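Local coordinates for protein lipase (Rhizopus niveus, PDB 1LGY) that hydrolyses ester bonds of triacylglycerols and of their partial glycerides, with a strong preference for the 1 and 3 positions, releasing fatty acids, at residues T252-L255 with D256-S259; C40-C43 with Q44-V47; I14-F17 with T18-G22; P183-A186 with Y187-S191; G111-S114 with S115-V119. All blocks are in the same frame, centred on the assembly; numbering follows the deposited sequence.

In the fold
Along the chain the order is contact 3, contact 2, contact 5, contact 4 and contact 1, each a local contact between residues a turn or so apart. Contacts 2 and 3 touch: helices 11-26 and 41-46 pack together, W46 CE3 lying 3.6 Å from K19 CG, with centres about 12 Å apart. Contacts 4 and 5, on helices 183-192 and 110-133, have centres about 20 Å apart. Helix 11-26 packs on strands 170-175 and 196-201 of the mixed sheet, helix 110-133 on strands 51-58 and 63-70. Contact 1 lies about 18 Å from contact 3 and about 25 Å from contact 5, centre to centre. Four contacts thus belong to framework helices of this alpha/beta hydrolase, while contact 1 carries the catalytic H257.

Contact 1. Residues T252-L255 with D256-S259; sequences TSIL and DHLS
The loop that carries the histidine of the Ser-His-Asp triad makes this contact, between T252-L255 and D256-S259. H257 and I254 meet at their side chains: I254 CD1 lies 3.7 Å from H257 CD2, approaching the imidazole obliquely. Both chains set out in the same sense, with CG1 of I254 and CG of H257 anti to their backbone N atoms (chi1 -174° and -166°). The turn beneath them is held by L258 N, which donates to L255 O at 3.2 Å. Just before it, S253 OG accepts from L255 N at 3.1 Å, which defines an ST turn, and the same hydroxyl gives a weak bond to D256 OD1 at 3.4 Å. D256 has its firmer polar partner elsewhere, since OD2 accepts from R203 N; D256 is probably a calcium ligand, as in related lipases. The imidazole is fixed from outside the loop, ND1 bonding D204 OD2 and NE2 bonding S145 OG, while H144 stacks on the ring and F86 meets it edge-to-face. With both ring nitrogens engaged, rotation of the imidazole is restrained, consistent with a charge relay in which D204 and H257 serve S145, the probable nucleophile.

Contact 2. Residues C40-C43 with Q44-V47; sequences CVQC and QKWV
Q42 OE1 takes the indole N-H of W46 at 2.9 Å, the shortest hydrogen bond between C40-C43 and Q44-V47; Q42 and W46 stand one turn apart on the short helix 41-46. NE1 approaches Q42 OE1 almost end-on to its C=O bond, at a C=O...N angle of 173°, and OE1 sits at the edge of the indole, very nearly in its plane. The N-H...O angle of 132° nevertheless shows the bond bent at the hydrogen. Q42 reaches this position because its chain bends at chi2 and runs beside W46 in the same direction, amide and ring planes 34° apart. W46 CD1 also lies 3.2 Å from Q42 O. Over one face of the indole lies CD of K45, offset toward the rim of the ring.

The helix starts at C40, its N-cap residue, whose carbonyl O accepts from Q44 N at 3.2 Å. V47 N closes the other end on C43 O at 3.0 Å. A disulfide joins the N-cap to the first turn, tying C40 to C43 across one helical turn and thereby limiting how far that turn can open. Beyond the two segments, C40, Q42 and C43 rest on T26 of helix 11-26, and W38 NE1 bonds V47 O. The sulfur link itself measures 2.0 Å from C40 SG to C43 SG.

Contact 3. Residues I14-F17 with T18-G22; sequences IQEF and TKYAG
The Y20 ring meets E16 of the preceding turn at its edge: E16 OE2 lies in the ring plane, 3.5 Å from Y20 CE2, and the carboxylate is turned 74° against the ring. The two side chains thus meet as an oxygen against a C-H edge, with no bond to the phenol, since E16 OE2 is still 4.0 Å from Y20 OH. The backbone carbonyl of E16 approaches the ring obliquely, its O 3.1 Å from Y20 CD2. The position of the ring follows from chi1 of -66°, which swings CG back beside the backbone N and over the turn that holds E16. F173, on strand 170-175, meets the Y20 ring at about 35° between planes.

On another side of the helix T18 folds its hydroxyl back onto the chain. OG1 stands anti to the carbonyl carbon and donates to I14 O at a modelled 2.5 Å, too short for the distance to be relied on, while T18 N adds a weak bond to the same oxygen. Of the backbone bonds between the two segments, K19 N to Q15 O, at 3.1 Å, is the one that is not weak. The ammonium of K19 leaves the contact altogether and is held by Y77 OH and Q73 OE1.

F17 touches Q197 and T199 of strand 196-201, and A21 touches V175 of strand 170-175, so helix 11-26 packs on the central sheet, an arrangement typical of the alpha/beta hydrolase fold.

Contact 4. Residues P183-A186 with Y187-S191; sequences PTFA and YYVES
V189 and F185, one turn apart, make the side-chain contact of P183-A186 with Y187-S191. From V189 CB, 3.5 Å from A186 O, the valine divides. CG1 points anti to the backbone N (chi1 165°), and CG2 turns back beside that N, toward the preceding turn. CG2 is the touching branch: it lies 3.4 Å from F185 O and over one face of the F185 ring, 4.1 Å from the centroid and 17° off the ring normal. That geometry defines a CH-pi contact, and the tilt from the normal sets the methyl off toward the rim of the ring. Its nearest ring atom is F185 CZ, at 3.9 Å. The phenylalanine meets it with CG anti to its own backbone N, and the two side chains run at a slant to one another. Outside the segments Y100 meets the F185 ring edge-to-face and L152 of helix 146-161 touches it.

Below the side chains the backbone is regular helix. Y187 N binds P183 O at 2.9 Å, and Y188 N binds T184 O in the straightest bond of the contact, with an N-H...O angle of 165°. F185 O accepts from V189 N and also has V189 CG2 beside it.

Y188 reaches away to Q160, whose NE2 bonds its hydroxyl, and packs against M156, which V189 also touches. Helix 183-192 is thereby fastened to helix 146-161, as the connecting helix of the beta-alpha-beta unit formed with strands 170-175 and 196-201.

Contact 5. Residues G111-S114 with S115-V119; sequences GFLS and SYEQV
L113 and E117 slant across each other one turn apart near the start of the long helix 110-133, which belongs to the alpha/beta hydrolase fold of this lipase. The glutamate OE2 comes to 3.7 Å from L113 CG and 3.9 Å from L113 CD2, an oxygen resting against aliphatic carbon. L113 CD1 also comes obliquely to the Y116 ring, 4.4 Å from Y116 CD2. The phenol itself continues away from this contact, its OH bonded to Y123 OH and to D157 OD2, while the tyrosine side chain touches Q150 and A154 of helix 146-161.

The two serines are oriented differently. S115 OG, anti to its carbonyl carbon, folds back along the helix to G111 O. S114 OG, set between its backbone N and carbonyl carbon (chi1 67°), reaches the same acceptor from the residue before. Q118 CD lies 3.3 Å from S114 O, and the amide of this glutamine gives S58 OG a weak hydrogen bond from NE2. Buried F112 stacks on H109 and touches L146, the residue that follows the catalytic S145 in the chain.

Backbone bonds complete the turn, among them that from E117 N, which donates to L113 O at 3.1 Å. Three donors meet at one oxygen: G111 O accepts from S115 N at 2.9 Å, and from S115 OG and S114 OG at 3.1 Å each.

Contact 1. Residues T252-L255 with D256-S259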
loop_
_atom_site.group_PDB
_atom_site.type_symbol
_atom_site.label_atom_id
_atom_site.label_comp_id
_atom_site.label_asym_id
_atom_site.label_seq_id
_atom_site.Cartn_x
_atom_site.Cartn_y
_atom_site.Cartn_z
ATOM N N THR A 252 6.342 -15.007 -14.272
ATOM C CA THR A 252 5.709 -14.406 -13.111
ATOM C C THR A 252 5.294 -15.523 -12.145
ATOM O O THR A 252 5.086 -16.668 -12.567
ATOM C CB THR A 252 4.589 -13.555 -13.784
ATOM O OG1 THR A 252 4.908 -12.173 -13.613
ATOM C CG2 THR A 252 3.248 -13.921 -13.287
ATOM N N SER A 253 5.116 -15.169 -10.848
ATOM C CA SER A 253 4.949 -16.129 -9.766
ATOM C C SER A 253 4.175 -15.630 -8.572
ATOM O O SER A 253 4.443 -14.539 -8.100
ATOM C CB SER A 253 6.339 -16.576 -9.282
ATOM O OG SER A 253 6.242 -17.373 -8.112
ATOM N N ILE A 254 3.246 -16.380 -8.001
ATOM C CA ILE A 254 2.540 -15.876 -6.829
ATOM C C ILE A 254 3.362 -16.064 -5.585
ATOM O O ILE A 254 3.141 -15.403 -4.569
ATOM C CB ILE A 254 1.156 -16.585 -6.675
ATOM C CG1 ILE A 254 0.379 -15.952 -5.538
ATOM C CG2 ILE A 254 1.343 -18.078 -6.469
ATOM C CD1 ILE A 254 -0.199 -14.559 -5.857
ATOM N N LEU A 255 4.363 -16.939 -5.688
ATOM C CA LEU A 255 5.180 -17.257 -4.528
ATOM C C LEU A 255 6.086 -16.094 -4.091
ATOM O O LEU A 255 6.426 -15.910 -2.907
ATOM C CB LEU A 255 5.939 -18.578 -4.882
ATOM C CG LEU A 255 5.157 -19.940 -4.782
ATOM C CD1 LEU A 255 4.253 -20.174 -5.983
ATOM C CD2 LEU A 255 6.123 -21.116 -4.826
ATOM N N ASP A 256 6.396 -15.185 -5.018
ATOM C CA ASP A 256 7.258 -14.066 -4.676
ATOM C C ASP A 256 6.416 -12.989 -4.027
ATOM O O ASP A 256 6.925 -12.028 -3.461
ATOM C CB ASP A 256 7.941 -13.532 -5.935
ATOM C CG ASP A 256 8.918 -14.452 -6.672
ATOM O OD1 ASP A 256 8.795 -15.672 -6.554
ATOM O OD2 ASP A 256 9.790 -13.969 -7.402
ATOM N N HIS A 257 5.090 -13.132 -4.098
ATOM C CA HIS A 257 4.175 -12.265 -3.401
ATOM C C HIS A 257 4.227 -12.433 -1.883
ATOM O O HIS A 257 3.946 -11.498 -1.115
ATOM C CB HIS A 257 2.851 -12.607 -3.918
ATOM C CG HIS A 257 1.789 -11.630 -3.580
ATOM N ND1 HIS A 257 1.941 -10.333 -3.477
ATOM C CD2 HIS A 257 0.505 -11.949 -3.312
ATOM C CE1 HIS A 257 0.799 -9.816 -3.146
ATOM N NE2 HIS A 257 -0.056 -10.796 -3.049
ATOM N N LEU A 258 4.637 -13.664 -1.483
ATOM C CA LEU A 258 4.588 -14.128 -0.104
ATOM C C LEU A 258 5.718 -13.808 0.847
ATOM O O LEU A 258 5.631 -14.261 1.971
ATOM C CB LEU A 258 4.382 -15.645 -0.110
ATOM C CG LEU A 258 2.944 -16.255 -0.134
ATOM C CD1 LEU A 258 2.031 -15.529 -1.099
ATOM C CD2 LEU A 258 3.031 -17.697 -0.577
ATOM N N SER A 259 6.754 -13.087 0.448
ATOM C CA SER A 259 7.779 -12.629 1.367
ATOM C C SER A 259 8.440 -11.408 0.786
ATOM O O SER A 259 8.561 -11.365 -0.411
ATOM C CB SER A 259 8.848 -13.673 1.591
ATOM O OG SER A 259 9.080 -14.334 0.352
#

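Contact 2. Residues C40-C43 with Q44-V47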
loop_
_atom_site.group_PDB
_atom_site.type_symbol
_atom_site.label_atom_id
_atom_site.label_comp_id
_atom_site.label_asym_id
_atom_site.label_seq_id
_atom_site.Cartn_x
_atom_site.Cartn_y
_atom_site.Cartn_z
ATOM N N CYS A 40 3.114 -8.208 18.395
ATOM C CA CYS A 40 3.499 -9.203 17.444
ATOM C C CYS A 40 4.987 -9.015 17.184
ATOM O O CYS A 40 5.561 -8.030 17.662
ATOM C CB CYS A 40 2.513 -8.950 16.300
ATOM S SG CYS A 40 2.972 -7.722 15.071
ATOM N N VAL A 41 5.680 -9.897 16.452
ATOM C CA VAL A 41 7.122 -9.795 16.371
ATOM C C VAL A 41 7.408 -8.618 15.492
ATOM O O VAL A 41 8.021 -7.693 15.992
ATOM C CB VAL A 41 7.742 -11.077 15.790
ATOM C CG1 VAL A 41 9.255 -10.877 15.683
ATOM C CG2 VAL A 41 7.487 -12.271 16.690
ATOM N N GLN A 42 6.953 -8.531 14.246
ATOM C CA GLN A 42 7.121 -7.342 13.423
ATOM C C GLN A 42 6.675 -6.052 14.077
ATOM O O GLN A 42 7.308 -5.025 13.881
ATOM C CB GLN A 42 6.358 -7.491 12.122
ATOM C CG GLN A 42 6.920 -8.559 11.213
ATOM C CD GLN A 42 8.438 -8.433 11.050
ATOM O OE1 GLN A 42 8.993 -7.350 10.865
ATOM N NE2 GLN A 42 9.170 -9.535 11.142
ATOM N N CYS A 43 5.631 -6.146 14.914
ATOM C CA CYS A 43 5.018 -5.002 15.581
ATOM C C CYS A 43 5.952 -4.143 16.390
ATOM O O CYS A 43 6.075 -2.917 16.268
ATOM C CB CYS A 43 3.911 -5.463 16.528
ATOM S SG CYS A 43 2.425 -5.862 15.601
ATOM N N GLN A 44 6.594 -4.986 17.188
ATOM C CA GLN A 44 7.407 -4.566 18.280
ATOM C C GLN A 44 8.798 -4.229 17.803
ATOM O O GLN A 44 9.488 -3.421 18.432
ATOM C CB GLN A 44 7.291 -5.719 19.270
ATOM C CG GLN A 44 7.646 -5.487 20.722
ATOM C CD GLN A 44 6.906 -4.334 21.407
ATOM O OE1 GLN A 44 7.543 -3.444 22.004
ATOM N NE2 GLN A 44 5.559 -4.324 21.373
ATOM N N LYS A 45 9.119 -4.791 16.622
ATOM C CA LYS A 45 10.379 -4.627 15.934
ATOM C C LYS A 45 10.447 -3.335 15.169
ATOM O O LYS A 45 11.552 -2.812 15.006
ATOM C CB LYS A 45 10.632 -5.737 14.915
ATOM C CG LYS A 45 12.026 -5.678 14.291
ATOM C CD LYS A 45 12.283 -6.513 13.022
ATOM C CE LYS A 45 13.770 -6.237 12.675
ATOM N NZ LYS A 45 14.154 -6.816 11.403
ATOM N N TRP A 46 9.320 -2.806 14.664
ATOM C CA TRP A 46 9.402 -1.633 13.835
ATOM C C TRP A 46 8.796 -0.435 14.480
ATOM O O TRP A 46 9.302 0.656 14.262
ATOM C CB TRP A 46 8.742 -1.932 12.525
ATOM C CG TRP A 46 9.618 -2.855 11.707
ATOM C CD1 TRP A 46 9.245 -4.161 11.489
ATOM C CD2 TRP A 46 10.812 -2.559 11.124
ATOM N NE1 TRP A 46 10.208 -4.691 10.766
ATOM C CE2 TRP A 46 11.147 -3.775 10.534
ATOM C CE3 TRP A 46 11.662 -1.486 11.002
ATOM C CZ2 TRP A 46 12.322 -3.949 9.818
ATOM C CZ3 TRP A 46 12.852 -1.639 10.288
ATOM C CH2 TRP A 46 13.181 -2.862 9.696
ATOM N N VAL A 47 7.712 -0.601 15.244
ATOM C CA VAL A 47 7.196 0.531 15.979
ATOM C C VAL A 47 6.820 0.153 17.391
ATOM O O VAL A 47 5.669 0.199 17.781
ATOM C CB VAL A 47 6.032 1.221 15.082
ATOM C CG1 VAL A 47 5.252 0.176 14.378
ATOM C CG2 VAL A 47 5.165 2.163 15.896
#

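Contact 3. Residues I14-F17 with T18-G22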
loop_
_atom_site.group_PDB
_atom_site.type_symbol
_atom_site.label_atom_id
_atom_site.label_comp_id
_atom_site.label_asym_id
_atom_site.label_seq_id
_atom_site.Cartn_x
_atom_site.Cartn_y
_atom_site.Cartn_z
ATOM N N ILE A 14 16.975 0.884 1.322
ATOM C CA ILE A 14 16.563 -0.502 1.489
ATOM C C ILE A 14 16.060 -0.754 2.895
ATOM O O ILE A 14 15.196 -1.586 3.142
ATOM C CB ILE A 14 17.723 -1.403 1.193
ATOM C CG1 ILE A 14 18.299 -1.009 -0.159
ATOM C CG2 ILE A 14 17.262 -2.849 1.155
ATOM C CD1 ILE A 14 19.542 -1.805 -0.584
ATOM N N GLN A 15 16.572 0.034 3.813
ATOM C CA GLN A 15 16.159 -0.014 5.184
ATOM C C GLN A 15 14.811 0.599 5.338
ATOM O O GLN A 15 13.991 0.088 6.095
ATOM C CB GLN A 15 17.120 0.746 6.058
ATOM C CG GLN A 15 18.187 -0.212 6.547
ATOM C CD GLN A 15 19.581 0.393 6.573
ATOM O OE1 GLN A 15 19.929 1.191 7.446
ATOM N NE2 GLN A 15 20.409 -0.006 5.602
ATOM N N GLU A 16 14.587 1.690 4.610
ATOM C CA GLU A 16 13.312 2.369 4.706
ATOM C C GLU A 16 12.225 1.505 4.116
ATOM O O GLU A 16 11.183 1.359 4.725
ATOM C CB GLU A 16 13.303 3.666 3.950
ATOM C CG GLU A 16 12.662 4.774 4.786
ATOM C CD GLU A 16 11.874 5.843 3.996
ATOM O OE1 GLU A 16 12.150 6.091 2.802
ATOM O OE2 GLU A 16 10.963 6.431 4.614
ATOM N N PHE A 17 12.457 0.940 2.936
ATOM C CA PHE A 17 11.499 0.079 2.257
ATOM C C PHE A 17 11.289 -1.199 3.069
ATOM O O PHE A 17 10.260 -1.870 2.896
ATOM C CB PHE A 17 12.029 -0.292 0.879
ATOM C CG PHE A 17 12.235 0.807 -0.183
ATOM C CD1 PHE A 17 11.365 1.892 -0.328
ATOM C CD2 PHE A 17 13.267 0.668 -1.090
ATOM C CE1 PHE A 17 11.531 2.801 -1.371
ATOM C CE2 PHE A 17 13.440 1.569 -2.129
ATOM C CZ PHE A 17 12.573 2.636 -2.277
ATOM N N THR A 18 12.242 -1.586 3.958
ATOM C CA THR A 18 12.020 -2.815 4.681
ATOM C C THR A 18 11.136 -2.521 5.868
ATOM O O THR A 18 10.278 -3.340 6.183
ATOM C CB THR A 18 13.287 -3.453 5.195
ATOM O OG1 THR A 18 14.137 -3.629 4.080
ATOM C CG2 THR A 18 13.042 -4.854 5.792
ATOM N N LYS A 19 11.277 -1.326 6.473
ATOM C CA LYS A 19 10.521 -0.920 7.646
ATOM C C LYS A 19 9.063 -0.957 7.328
ATOM O O LYS A 19 8.280 -1.414 8.150
ATOM C CB LYS A 19 10.897 0.504 8.088
ATOM C CG LYS A 19 10.033 1.103 9.168
ATOM C CD LYS A 19 10.856 2.223 9.721
ATOM C CE LYS A 19 10.242 2.760 11.009
ATOM N NZ LYS A 19 9.475 3.959 10.735
ATOM N N TYR A 20 8.716 -0.535 6.113
ATOM C CA TYR A 20 7.334 -0.505 5.734
ATOM C C TYR A 20 6.767 -1.804 5.247
ATOM O O TYR A 20 5.560 -2.003 5.379
ATOM C CB TYR A 20 7.163 0.567 4.715
ATOM C CG TYR A 20 7.435 1.895 5.385
ATOM C CD1 TYR A 20 6.705 2.272 6.503
ATOM C CD2 TYR A 20 8.435 2.710 4.912
ATOM C CE1 TYR A 20 6.975 3.459 7.165
ATOM C CE2 TYR A 20 8.708 3.899 5.560
ATOM C CZ TYR A 20 7.976 4.256 6.682
ATOM O OH TYR A 20 8.272 5.433 7.346
ATOM N N ALA A 21 7.574 -2.723 4.723
ATOM C CA ALA A 21 7.067 -4.018 4.400
ATOM C C ALA A 21 6.732 -4.709 5.713
ATOM O O ALA A 21 5.653 -5.260 5.880
ATOM C CB ALA A 21 8.130 -4.745 3.674
ATOM N N GLY A 22 7.594 -4.572 6.730
ATOM C CA GLY A 22 7.369 -5.113 8.074
ATOM C C GLY A 22 6.108 -4.599 8.773
ATOM O O GLY A 22 5.455 -5.364 9.495
#

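Contact 4. Residues P183-A186 with Y187-S191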
loop_
_atom_site.group_PDB
_atom_site.type_symbol
_atom_site.label_atom_id
_atom_site.label_comp_id
_atom_site.label_asym_id
_atom_site.label_seq_id
_atom_site.Cartn_x
_atom_site.Cartn_y
_atom_site.Cartn_z
ATOM N N PRO A 183 -4.928 5.506 -17.173
ATOM C CA PRO A 183 -3.863 6.496 -17.254
ATOM C C PRO A 183 -4.159 7.862 -16.664
ATOM O O PRO A 183 -3.264 8.404 -16.013
ATOM C CB PRO A 183 -3.534 6.524 -18.728
ATOM C CG PRO A 183 -3.910 5.131 -19.226
ATOM C CD PRO A 183 -5.168 4.880 -18.483
ATOM N N THR A 184 -5.371 8.440 -16.849
ATOM C CA THR A 184 -5.698 9.721 -16.243
ATOM C C THR A 184 -5.601 9.628 -14.738
ATOM O O THR A 184 -5.243 10.607 -14.099
ATOM C CB THR A 184 -7.135 10.199 -16.597
ATOM O OG1 THR A 184 -7.203 10.452 -18.020
ATOM C CG2 THR A 184 -7.526 11.440 -15.790
ATOM N N PHE A 185 -5.923 8.504 -14.083
ATOM C CA PHE A 185 -5.849 8.455 -12.628
ATOM C C PHE A 185 -4.388 8.438 -12.271
ATOM O O PHE A 185 -3.990 9.140 -11.364
ATOM C CB PHE A 185 -6.556 7.202 -12.094
ATOM C CG PHE A 185 -6.256 6.801 -10.666
ATOM C CD1 PHE A 185 -6.920 7.397 -9.612
ATOM C CD2 PHE A 185 -5.277 5.810 -10.410
ATOM C CE1 PHE A 185 -6.623 7.025 -8.290
ATOM C CE2 PHE A 185 -4.991 5.449 -9.099
ATOM C CZ PHE A 185 -5.664 6.059 -8.040
ATOM N N ALA A 186 -3.585 7.692 -12.992
ATOM C CA ALA A 186 -2.160 7.627 -12.739
ATOM C C ALA A 186 -1.501 8.993 -12.794
ATOM O O ALA A 186 -0.687 9.394 -11.955
ATOM C CB ALA A 186 -1.537 6.721 -13.796
ATOM N N TYR A 187 -1.949 9.745 -13.790
ATOM C CA TYR A 187 -1.406 11.039 -14.038
ATOM C C TYR A 187 -1.737 11.902 -12.852
ATOM O O TYR A 187 -0.840 12.515 -12.290
ATOM C CB TYR A 187 -2.001 11.631 -15.325
ATOM C CG TYR A 187 -1.621 13.099 -15.504
ATOM C CD1 TYR A 187 -0.342 13.407 -15.933
ATOM C CD2 TYR A 187 -2.512 14.123 -15.171
ATOM C CE1 TYR A 187 0.065 14.731 -16.025
ATOM C CE2 TYR A 187 -2.104 15.461 -15.261
ATOM C CZ TYR A 187 -0.813 15.736 -15.689
ATOM O OH TYR A 187 -0.349 17.026 -15.728
ATOM N N TYR A 188 -2.977 11.914 -12.410
ATOM C CA TYR A 188 -3.373 12.729 -11.274
ATOM C C TYR A 188 -2.568 12.401 -10.032
ATOM O O TYR A 188 -2.270 13.303 -9.263
ATOM C CB TYR A 188 -4.890 12.516 -11.036
ATOM C CG TYR A 188 -5.375 12.885 -9.647
ATOM C CD1 TYR A 188 -5.655 14.205 -9.333
ATOM C CD2 TYR A 188 -5.466 11.902 -8.664
ATOM C CE1 TYR A 188 -6.023 14.570 -8.020
ATOM C CE2 TYR A 188 -5.818 12.252 -7.351
ATOM C CZ TYR A 188 -6.091 13.583 -7.041
ATOM O OH TYR A 188 -6.381 13.945 -5.745
ATOM N N VAL A 189 -2.195 11.128 -9.845
ATOM C CA VAL A 189 -1.533 10.741 -8.623
ATOM C C VAL A 189 -0.200 11.353 -8.593
ATOM O O VAL A 189 0.172 11.875 -7.557
ATOM C CB VAL A 189 -1.406 9.216 -8.517
ATOM C CG1 VAL A 189 -0.403 8.758 -7.438
ATOM C CG2 VAL A 189 -2.803 8.689 -8.168
ATOM N N GLU A 190 0.493 11.342 -9.710
ATOM C CA GLU A 190 1.834 11.886 -9.700
ATOM C C GLU A 190 1.788 13.378 -9.694
ATOM O O GLU A 190 2.811 13.980 -9.438
ATOM C CB GLU A 190 2.689 11.445 -10.914
ATOM C CG GLU A 190 2.626 12.328 -12.163
ATOM C CD GLU A 190 3.854 12.322 -13.075
ATOM O OE1 GLU A 190 4.869 12.941 -12.758
ATOM O OE2 GLU A 190 3.779 11.710 -14.133
ATOM N N SER A 191 0.619 13.951 -10.000
ATOM C CA SER A 191 0.457 15.373 -10.037
ATOM C C SER A 191 0.252 15.869 -8.626
ATOM O O SER A 191 0.562 17.023 -8.395
ATOM C CB SER A 191 -0.748 15.760 -10.882
ATOM O OG SER A 191 -2.012 15.730 -10.218
#

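Contact 5. Residues G111-S114 with S115-V119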
loop_
_atom_site.group_PDB
_atom_site.type_symbol
_atom_site.label_atom_id
_atom_site.label_comp_id
_atom_site.label_asym_id
_atom_site.label_seq_id
_atom_site.Cartn_x
_atom_site.Cartn_y
_atom_site.Cartn_z
ATOM N N GLY A 111 -13.958 -3.115 -8.044
ATOM C CA GLY A 111 -14.116 -3.814 -6.771
ATOM C C GLY A 111 -13.305 -3.192 -5.644
ATOM O O GLY A 111 -13.757 -3.192 -4.495
ATOM N N PHE A 112 -12.129 -2.616 -5.968
ATOM C CA PHE A 112 -11.235 -2.091 -4.957
ATOM C C PHE A 112 -11.836 -0.808 -4.456
ATOM O O PHE A 112 -11.812 -0.572 -3.260
ATOM C CB PHE A 112 -9.856 -1.785 -5.512
ATOM C CG PHE A 112 -8.967 -2.914 -6.048
ATOM C CD1 PHE A 112 -9.184 -4.251 -5.747
ATOM C CD2 PHE A 112 -7.898 -2.568 -6.884
ATOM C CE1 PHE A 112 -8.332 -5.226 -6.294
ATOM C CE2 PHE A 112 -7.052 -3.544 -7.416
ATOM C CZ PHE A 112 -7.273 -4.884 -7.120
ATOM N N LEU A 113 -12.410 0.021 -5.335
ATOM C CA LEU A 113 -13.163 1.173 -4.914
ATOM C C LEU A 113 -14.385 0.734 -4.120
ATOM O O LEU A 113 -14.536 1.300 -3.044
ATOM C CB LEU A 113 -13.588 1.980 -6.124
ATOM C CG LEU A 113 -14.214 3.261 -5.697
ATOM C CD1 LEU A 113 -13.216 4.184 -5.013
ATOM C CD2 LEU A 113 -14.786 3.870 -6.925
ATOM N N SER A 114 -15.287 -0.207 -4.471
ATOM C CA SER A 114 -16.332 -0.608 -3.537
ATOM C C SER A 114 -15.830 -1.203 -2.225
ATOM O O SER A 114 -16.503 -1.064 -1.224
ATOM C CB SER A 114 -17.331 -1.646 -4.120
ATOM O OG SER A 114 -16.838 -2.951 -4.412
ATOM N N SER A 115 -14.674 -1.846 -2.118
ATOM C CA SER A 115 -14.157 -2.236 -0.808
ATOM C C SER A 115 -13.706 -0.994 -0.065
ATOM O O SER A 115 -13.786 -0.937 1.156
ATOM C CB SER A 115 -12.988 -3.120 -0.932
ATOM O OG SER A 115 -13.419 -4.280 -1.609
ATOM N N TYR A 116 -13.311 0.066 -0.775
ATOM C CA TYR A 116 -12.806 1.246 -0.093
ATOM C C TYR A 116 -13.924 2.055 0.557
ATOM O O TYR A 116 -13.813 2.513 1.700
ATOM C CB TYR A 116 -12.034 2.045 -1.112
ATOM C CG TYR A 116 -11.508 3.292 -0.444
ATOM C CD1 TYR A 116 -10.486 3.232 0.536
ATOM C CD2 TYR A 116 -12.150 4.492 -0.737
ATOM C CE1 TYR A 116 -10.136 4.393 1.234
ATOM C CE2 TYR A 116 -11.797 5.641 -0.041
ATOM C CZ TYR A 116 -10.812 5.581 0.931
ATOM O OH TYR A 116 -10.565 6.738 1.629
ATOM N N GLU A 117 -15.037 2.187 -0.151
ATOM C CA GLU A 117 -16.180 2.919 0.356
ATOM C C GLU A 117 -16.715 2.173 1.525
ATOM O O GLU A 117 -17.332 2.807 2.378
ATOM C CB GLU A 117 -17.347 3.033 -0.615
ATOM C CG GLU A 117 -17.256 4.124 -1.652
ATOM C CD GLU A 117 -17.856 3.780 -3.006
ATOM O OE1 GLU A 117 -18.831 3.038 -3.132
ATOM O OE2 GLU A 117 -17.323 4.279 -3.977
ATOM N N GLN A 118 -16.468 0.863 1.612
ATOM C CA GLN A 118 -16.974 0.110 2.758
ATOM C C GLN A 118 -16.283 0.383 4.056
ATOM O O GLN A 118 -16.828 0.103 5.119
ATOM C CB GLN A 118 -16.868 -1.345 2.507
ATOM C CG GLN A 118 -18.019 -1.853 1.648
ATOM C CD GLN A 118 -17.696 -3.183 0.992
ATOM O OE1 GLN A 118 -18.360 -3.557 0.036
ATOM N NE2 GLN A 118 -16.679 -3.961 1.390
ATOM N N VAL A 119 -15.055 0.904 4.015
ATOM C CA VAL A 119 -14.305 1.092 5.256
ATOM C C VAL A 119 -13.849 2.503 5.528
ATOM O O VAL A 119 -13.197 2.729 6.541
ATOM C CB VAL A 119 -13.080 0.154 5.277
ATOM C CG1 VAL A 119 -13.634 -1.269 5.109
ATOM C CG2 VAL A 119 -12.053 0.467 4.220
#